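Local coordinates for protein CAS6A (Thermus thermophilus, PDB 4C97) that probably acts as a Cas6-family endoribonuclease that cuts CRISPR RNA precursors in antiviral defence, at residues L25-A37 and L70-E82. The protein carries 1 engineered substitution. Numbering follows the deposited sequence.
Sequences LRGFFYGLLREVA and LYARLAPRLYALE. With SO4 (sulfate ion), chain C.
Arg77 carries its CG opposite the backbone N and then bends at CG, with chi2 79°, which turns one face of the guanidinium to a methyl of Leu32. Leu32 has its CG opposite the carbonyl carbon, and its two methyls divide the work: CD2 sits over the centre of that guanidinium face, 3.7 Å from Arg77 CZ, while CD1 reaches Leu78 CD2 at the same 3.7 Å. From the edge of that guanidinium comes the carboxylate of Glu35, on an extended chain. The salt bridge is a weak one, Arg77 NE to Glu35 OE1 at 3.4 Å, and the two planes are turned 65° from each other. Deeper in, Leu74 CD1 meets the Phe29 ring at CE1 (3.7 Å) and also Leu33 CD1, and its other methyl backs onto Leu32 CB. Leu70 CD1 touches both Leu33 CD1 and Ala37 CB, 3.8 Å from the latter. At the other end, Leu81 pushes CD1 into the edge of the Phe28 ring, in its plane and 3.4 Å from CZ. On the outer side, Val36 CG1 rests on Arg73 CB at 3.5 Å, and the Arg73 guanidinium turns to Gly69, whose carbonyl accepts from NH1. Away from this interface, Arg26 grips a sulfate, probably from the crystallisation liquor, through NH1 and NH2; Lys230 holds it too. The helices 22-36 and 68-79 form the helical layer of a ferredoxin-like domain of the RAMP type; their segments 25-36 and 70-79 run at 122° to each other, the axes 10.5 Å apart at closest approach. Beneath them lies the antiparallel sheet: Phe29 rests on Val63 and Leu50, Leu74 and Leu70 on Leu65 of strand 58-65, and Leu78 on Leu10 of strand 6-15.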
# COMPACT_ATOMS: atom_id res chain seq x y z
N LEU A 25 13.80 1.58 -7.98
CA LEU A 25 12.38 1.76 -8.29
C LEU A 25 11.91 3.18 -7.97
O LEU A 25 11.30 3.86 -8.82
CB LEU A 25 11.52 0.73 -7.53
CG LEU A 25 10.02 0.82 -7.79
CD1 LEU A 25 9.67 0.71 -9.26
CD2 LEU A 25 9.30 -0.29 -7.00
N ARG A 26 12.20 3.66 -6.76
CA ARG A 26 11.78 5.01 -6.43
C ARG A 26 12.45 6.05 -7.34
O ARG A 26 11.81 7.02 -7.74
CB ARG A 26 12.02 5.35 -4.96
CG ARG A 26 11.25 6.59 -4.53
CD ARG A 26 11.36 6.84 -3.07
NE ARG A 26 12.69 7.28 -2.67
CZ ARG A 26 13.04 7.50 -1.41
NH1 ARG A 26 12.15 7.32 -0.43
NH2 ARG A 26 14.25 7.90 -1.11
N GLY A 27 13.73 5.86 -7.64
CA GLY A 27 14.44 6.80 -8.52
C GLY A 27 13.82 6.88 -9.89
O GLY A 27 13.68 7.96 -10.50
N PHE A 28 13.44 5.71 -10.39
CA PHE A 28 12.73 5.64 -11.67
C PHE A 28 11.41 6.41 -11.63
O PHE A 28 11.11 7.28 -12.50
CB PHE A 28 12.49 4.18 -11.99
CG PHE A 28 11.57 3.96 -13.14
CD1 PHE A 28 12.00 4.15 -14.43
CD2 PHE A 28 10.27 3.55 -12.92
CE1 PHE A 28 11.15 3.94 -15.49
CE2 PHE A 28 9.42 3.34 -13.98
CZ PHE A 28 9.86 3.53 -15.25
N PHE A 29 10.63 6.12 -10.59
CA PHE A 29 9.35 6.79 -10.40
C PHE A 29 9.54 8.31 -10.29
O PHE A 29 8.83 9.09 -10.95
CB PHE A 29 8.60 6.23 -9.19
CG PHE A 29 7.33 6.94 -8.90
CD1 PHE A 29 6.23 6.73 -9.70
CD2 PHE A 29 7.24 7.83 -7.85
CE1 PHE A 29 5.05 7.39 -9.46
CE2 PHE A 29 6.06 8.50 -7.60
CZ PHE A 29 4.96 8.28 -8.40
N TYR A 30 10.51 8.76 -9.50
CA TYR A 30 10.76 10.19 -9.35
C TYR A 30 11.23 10.79 -10.67
O TYR A 30 10.91 11.93 -10.98
CB TYR A 30 11.75 10.46 -8.22
CG TYR A 30 11.17 10.37 -6.81
CD1 TYR A 30 9.88 9.95 -6.58
CD2 TYR A 30 11.95 10.70 -5.70
CE1 TYR A 30 9.37 9.88 -5.29
CE2 TYR A 30 11.43 10.62 -4.41
CZ TYR A 30 10.15 10.22 -4.21
OH TYR A 30 9.66 10.15 -2.92
N GLY A 31 11.97 10.03 -11.46
CA GLY A 31 12.32 10.47 -12.80
C GLY A 31 11.09 10.74 -13.66
O GLY A 31 11.02 11.76 -14.36
N LEU A 32 10.13 9.82 -13.65
CA LEU A 32 8.85 10.12 -14.31
C LEU A 32 8.10 11.32 -13.70
O LEU A 32 7.52 12.15 -14.42
CB LEU A 32 7.93 8.90 -14.26
CG LEU A 32 8.45 7.67 -15.00
CD1 LEU A 32 7.48 6.53 -14.81
CD2 LEU A 32 8.64 7.96 -16.47
N LEU A 33 8.12 11.41 -12.38
CA LEU A 33 7.48 12.51 -11.66
C LEU A 33 8.04 13.90 -12.00
O LEU A 33 7.29 14.80 -12.38
CB LEU A 33 7.64 12.28 -10.16
CG LEU A 33 6.46 12.68 -9.29
CD1 LEU A 33 5.26 11.81 -9.63
CD2 LEU A 33 6.85 12.53 -7.84
N ARG A 34 9.36 14.06 -11.86
CA ARG A 34 10.06 15.33 -12.08
C ARG A 34 9.66 15.87 -13.45
O ARG A 34 9.58 17.08 -13.67
CB ARG A 34 11.59 15.13 -12.03
CG ARG A 34 12.20 14.68 -10.68
CD ARG A 34 13.68 14.22 -10.84
NE ARG A 34 14.03 13.01 -10.09
CZ ARG A 34 14.80 12.02 -10.54
NH1 ARG A 34 15.34 12.07 -11.75
NH2 ARG A 34 15.04 10.95 -9.77
N GLU A 35 9.38 14.95 -14.35
CA GLU A 35 9.01 15.28 -15.71
C GLU A 35 7.53 15.63 -15.82
O GLU A 35 7.18 16.77 -16.14
CB GLU A 35 9.30 14.08 -16.60
CG GLU A 35 8.73 14.17 -17.99
CD GLU A 35 9.17 13.02 -18.88
OE1 GLU A 35 9.04 11.85 -18.45
OE2 GLU A 35 9.67 13.28 -19.99
N VAL A 36 6.65 14.66 -15.55
CA VAL A 36 5.23 14.85 -15.84
C VAL A 36 4.46 15.58 -14.72
O VAL A 36 3.47 16.26 -14.99
CB VAL A 36 4.54 13.52 -16.20
CG1 VAL A 36 3.11 13.77 -16.62
CG2 VAL A 36 5.28 12.82 -17.33
N ALA A 37 4.91 15.44 -13.48
CA ALA A 37 4.22 16.05 -12.33
C ALA A 37 5.22 16.65 -11.34
O ALA A 37 5.77 17.74 -11.59
CB ALA A 37 3.34 15.01 -11.64
N LEU A 70 -2.70 12.69 -10.77
CA LEU A 70 -1.46 11.96 -10.89
C LEU A 70 -1.67 10.73 -11.74
O LEU A 70 -0.85 10.41 -12.59
CB LEU A 70 -0.92 11.61 -9.50
CG LEU A 70 0.51 11.11 -9.41
CD1 LEU A 70 1.47 12.11 -10.06
CD2 LEU A 70 0.91 10.84 -7.97
N TYR A 71 -2.78 10.04 -11.51
CA TYR A 71 -3.21 8.92 -12.34
C TYR A 71 -3.27 9.33 -13.83
O TYR A 71 -2.68 8.68 -14.70
CB TYR A 71 -4.59 8.46 -11.88
CG TYR A 71 -5.19 7.37 -12.74
CD1 TYR A 71 -4.66 6.09 -12.74
CD2 TYR A 71 -6.29 7.61 -13.55
CE1 TYR A 71 -5.20 5.10 -13.52
CE2 TYR A 71 -6.83 6.61 -14.33
CZ TYR A 71 -6.28 5.34 -14.29
OH TYR A 71 -6.78 4.31 -15.06
N ALA A 72 -3.97 10.42 -14.09
CA ALA A 72 -4.21 10.92 -15.44
C ALA A 72 -2.89 11.22 -16.11
O ALA A 72 -2.70 10.93 -17.29
CB ALA A 72 -5.05 12.18 -15.39
N ARG A 73 -1.97 11.82 -15.37
CA ARG A 73 -0.68 12.13 -15.95
C ARG A 73 0.28 10.95 -16.08
O ARG A 73 1.00 10.86 -17.08
CB ARG A 73 -0.02 13.23 -15.16
CG ARG A 73 -0.69 14.54 -15.35
CD ARG A 73 -0.14 15.55 -14.37
NE ARG A 73 -0.77 16.86 -14.52
CZ ARG A 73 -2.06 17.11 -14.32
NH1 ARG A 73 -2.90 16.15 -13.95
NH2 ARG A 73 -2.52 18.34 -14.51
N LEU A 74 0.29 10.06 -15.10
CA LEU A 74 1.30 9.01 -15.07
C LEU A 74 0.90 7.74 -15.80
O LEU A 74 1.77 7.10 -16.41
CB LEU A 74 1.69 8.68 -13.63
CG LEU A 74 2.81 9.55 -13.09
CD1 LEU A 74 2.82 9.50 -11.59
CD2 LEU A 74 4.13 9.09 -13.64
N ALA A 75 -0.38 7.36 -15.74
CA ALA A 75 -0.79 6.09 -16.34
C ALA A 75 -0.37 5.98 -17.80
O ALA A 75 0.27 5.00 -18.18
CB ALA A 75 -2.31 5.85 -16.15
N PRO A 76 -0.69 7.00 -18.63
CA PRO A 76 -0.28 6.92 -20.03
C PRO A 76 1.23 6.78 -20.19
O PRO A 76 1.71 6.08 -21.08
CB PRO A 76 -0.75 8.26 -20.63
CG PRO A 76 -1.76 8.78 -19.68
CD PRO A 76 -1.34 8.29 -18.33
N ARG A 77 1.97 7.45 -19.33
CA ARG A 77 3.42 7.39 -19.39
C ARG A 77 3.90 5.99 -18.96
O ARG A 77 4.82 5.44 -19.55
CB ARG A 77 4.03 8.48 -18.51
CG ARG A 77 5.54 8.55 -18.53
CD ARG A 77 6.07 9.26 -19.77
NE ARG A 77 7.52 9.14 -19.87
CZ ARG A 77 8.15 8.01 -20.17
NH1 ARG A 77 7.46 6.89 -20.40
NH2 ARG A 77 9.48 7.98 -20.23
N LEU A 78 3.23 5.40 -17.97
CA LEU A 78 3.57 4.04 -17.57
C LEU A 78 3.23 3.07 -18.70
O LEU A 78 4.04 2.21 -19.03
CB LEU A 78 2.87 3.64 -16.27
CG LEU A 78 3.36 4.37 -15.02
CD1 LEU A 78 2.45 4.06 -13.84
CD2 LEU A 78 4.80 4.02 -14.68
N TYR A 79 2.07 3.22 -19.32
CA TYR A 79 1.73 2.33 -20.43
C TYR A 79 2.73 2.39 -21.58
O TYR A 79 2.98 1.37 -22.23
CB TYR A 79 0.30 2.60 -20.93
CG TYR A 79 -0.71 1.91 -20.05
CD1 TYR A 79 -0.92 0.54 -20.16
CD2 TYR A 79 -1.42 2.60 -19.09
CE1 TYR A 79 -1.83 -0.10 -19.36
CE2 TYR A 79 -2.33 1.97 -18.28
CZ TYR A 79 -2.53 0.61 -18.41
OH TYR A 79 -3.44 -0.02 -17.60
N ALA A 80 3.32 3.55 -21.82
CA ALA A 80 4.29 3.70 -22.90
C ALA A 80 5.59 2.95 -22.62
O ALA A 80 6.44 2.84 -23.50
CB ALA A 80 4.58 5.16 -23.16
N LEU A 81 5.74 2.43 -21.40
CA LEU A 81 6.95 1.69 -21.04
C LEU A 81 6.96 0.27 -21.61
O LEU A 81 8.02 -0.37 -21.65
CB LEU A 81 7.12 1.63 -19.51
CG LEU A 81 7.32 2.97 -18.82
CD1 LEU A 81 7.29 2.79 -17.32
CD2 LEU A 81 8.63 3.63 -19.27
N GLU A 82 5.80 -0.22 -22.02
CA GLU A 82 5.70 -1.55 -22.63
C GLU A 82 6.69 -1.72 -23.79
O GLU A 82 6.71 -0.91 -24.72
CB GLU A 82 4.28 -1.83 -23.11
CG GLU A 82 3.27 -1.96 -21.98
CD GLU A 82 2.02 -2.71 -22.39
OE1 GLU A 82 1.62 -2.61 -23.57
OE2 GLU A 82 1.44 -3.42 -21.52
S SO4 C . 13.68 8.72 2.53
O1 SO4 C . 13.15 7.38 2.45
O2 SO4 C . 14.09 8.94 3.91
O3 SO4 C . 14.80 8.84 1.61
O4 SO4 C . 12.67 9.70 2.14